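Local atomic coordinates of PTS system fructose-like EIIB component 3 (PDB entry 4TN5), a protein that probably relays a phosphoryl group from EIIA, through a phosphocysteine, to fructose as EIIC carries it into the cell. Residues E38-L43 / E67-E72. Numbering follows the deposited sequence.
Sequences ETQGAL and ELAGAE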
loop_
_atom_site.group_PDB
_atom_site.type_symbol
_atom_site.label_atom_id
_atom_site.label_comp_id
_atom_site.label_asym_id
_atom_site.label_seq_id
_atom_site.Cartn_x
_atom_site.Cartn_y
_atom_site.Cartn_z
ATOM N N GLU A 38 -11.101 6.218 -15.380
ATOM C CA GLU A 38 -10.147 6.980 -16.173
ATOM C C GLU A 38 -9.393 6.047 -17.108
ATOM O O GLU A 38 -8.968 4.963 -16.710
ATOM C CB GLU A 38 -9.163 7.723 -15.268
ATOM C CG GLU A 38 -8.043 8.437 -16.012
ATOM C CD GLU A 38 -7.152 9.247 -15.089
ATOM O OE1 GLU A 38 -7.689 9.930 -14.191
ATOM O OE2 GLU A 38 -5.915 9.198 -15.258
ATOM N N THR A 39 -9.236 6.470 -18.356
ATOM C CA THR A 39 -8.508 5.683 -19.340
ATOM C C THR A 39 -7.203 6.365 -19.730
ATOM O O THR A 39 -7.186 7.547 -20.066
ATOM C CB THR A 39 -9.359 5.439 -20.601
ATOM O OG1 THR A 39 -10.161 4.265 -20.417
ATOM C CG2 THR A 39 -8.470 5.253 -21.820
ATOM N N GLN A 40 -6.108 5.614 -19.671
ATOM C CA GLN A 40 -4.817 6.111 -20.123
ATOM C C GLN A 40 -4.258 5.187 -21.197
ATOM O O GLN A 40 -3.869 4.055 -20.913
ATOM C CB GLN A 40 -3.841 6.227 -18.950
ATOM C CG GLN A 40 -4.287 7.202 -17.870
ATOM C CD GLN A 40 -3.269 7.349 -16.754
ATOM O OE1 GLN A 40 -2.137 6.879 -16.863
ATOM N NE2 GLN A 40 -3.670 8.005 -15.670
ATOM N N GLY A 41 -4.229 5.672 -22.434
ATOM C CA GLY A 41 -3.760 4.874 -23.551
ATOM C C GLY A 41 -2.981 5.681 -24.569
ATOM O O GLY A 41 -2.594 6.821 -24.309
ATOM N N ALA A 42 -2.757 5.086 -25.737
ATOM C CA ALA A 42 -1.995 5.730 -26.803
ATOM C C ALA A 42 -2.684 6.992 -27.319
ATOM O O ALA A 42 -2.044 7.860 -27.911
ATOM C CB ALA A 42 -1.749 4.753 -27.943
ATOM N N LEU A 43 -3.991 7.085 -27.092
ATOM C CA LEU A 43 -4.755 8.263 -27.484
ATOM C C LEU A 43 -4.783 9.300 -26.366
ATOM O O LEU A 43 -5.409 10.351 -26.497
ATOM C CB LEU A 43 -6.182 7.877 -27.880
ATOM C CG LEU A 43 -6.468 7.670 -29.370
ATOM C CD1 LEU A 43 -5.522 6.650 -29.984
ATOM C CD2 LEU A 43 -7.915 7.254 -29.575
ATOM N N GLU A 67 3.239 2.651 -15.705
ATOM C CA GLU A 67 3.317 3.688 -14.689
ATOM C C GLU A 67 2.230 4.721 -14.953
ATOM O O GLU A 67 2.242 5.394 -15.984
ATOM C CB GLU A 67 4.691 4.355 -14.746
ATOM C CG GLU A 67 5.852 3.378 -14.642
ATOM C CD GLU A 67 7.190 4.074 -14.508
ATOM O OE1 GLU A 67 7.256 5.102 -13.804
ATOM O OE2 GLU A 67 8.175 3.593 -15.110
ATOM N N LEU A 68 1.286 4.838 -14.025
ATOM C CA LEU A 68 0.172 5.765 -14.184
ATOM C C LEU A 68 0.608 7.219 -14.084
ATOM O O LEU A 68 1.370 7.588 -13.192
ATOM C CB LEU A 68 -0.907 5.507 -13.129
ATOM C CG LEU A 68 -1.588 4.141 -13.096
ATOM C CD1 LEU A 68 -2.666 4.122 -12.025
ATOM C CD2 LEU A 68 -2.169 3.818 -14.455
ATOM N N ALA A 69 0.117 8.040 -15.004
ATOM C CA ALA A 69 0.219 9.479 -14.847
ATOM C C ALA A 69 -0.715 9.844 -13.706
ATOM O O ALA A 69 -1.847 9.363 -13.647
ATOM C CB ALA A 69 -0.192 10.187 -16.120
ATOM N N GLY A 70 -0.237 10.674 -12.788
ATOM C CA GLY A 70 -1.028 11.029 -11.628
ATOM C C GLY A 70 -1.270 9.843 -10.715
ATOM O O GLY A 70 -2.306 9.765 -10.052
ATOM N N ALA A 71 -0.317 8.914 -10.677
ATOM C CA ALA A 71 -0.342 7.831 -9.696
ATOM C C ALA A 71 -0.298 8.475 -8.319
ATOM O O ALA A 71 -0.758 7.909 -7.326
ATOM C CB ALA A 71 0.847 6.910 -9.894
ATOM N N GLU A 72 0.271 9.677 -8.297
ATOM C CA GLU A 72 0.270 10.586 -7.164
ATOM C C GLU A 72 -1.097 10.725 -6.480
ATOM O O GLU A 72 -1.164 10.948 -5.275
ATOM C CB GLU A 72 0.697 11.977 -7.666
ATOM C CG GLU A 72 -0.279 12.558 -8.678
ATOM C CD GLU A 72 0.153 13.866 -9.291
ATOM O OE1 GLU A 72 1.041 14.526 -8.713
ATOM O OE2 GLU A 72 -0.365 14.214 -10.373
#
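Strand 34-41 of the open alpha/beta sheet is tied to the loop that follows strand 59-64 by a two-point amide pairing, in which the carboxamide of Gln40 both donates to and accepts from the backbone of Ala69. The Ala69 N-H gives a bond to Gln40 OE1 (3.1 Å), its donor somewhat tilted from the carbonyl plane, while Gln40 NE2 returns one to Ala69 O (3.0 Å), arriving on a lone pair in that carbonyl's plane. With CG beside the backbone N (chi1 -62°) and the chain extended beyond it, Gln40 reaches the loop, its CA 7.8 Å from that of Leu68. The second N-H of NE2 goes to Glu38 OE2 (2.6 Å), nearly within the amide plane, which fixes the amide's rotation. Glu38 is itself held by a salt bridge to Arg73 and by the backbone of Leu49. Leu68 CD2 and Ala69 CB each lie 3.9 Å from Gln40 OE1. An alanine at Gln40 would probably leave Ala69 N and O without these mates and the loop less firmly tethered. Leu68 to Ala71 form a type II turn, with Gly70 at positive phi. The side chain of Gln40 lies about 8 Å from that of Cys10, the probable phosphocysteine intermediate, here unmodified; this glutamine side-chain-to-backbone bridge anchors the loop between strands 59-64 and 79-82 of the EIIB fold.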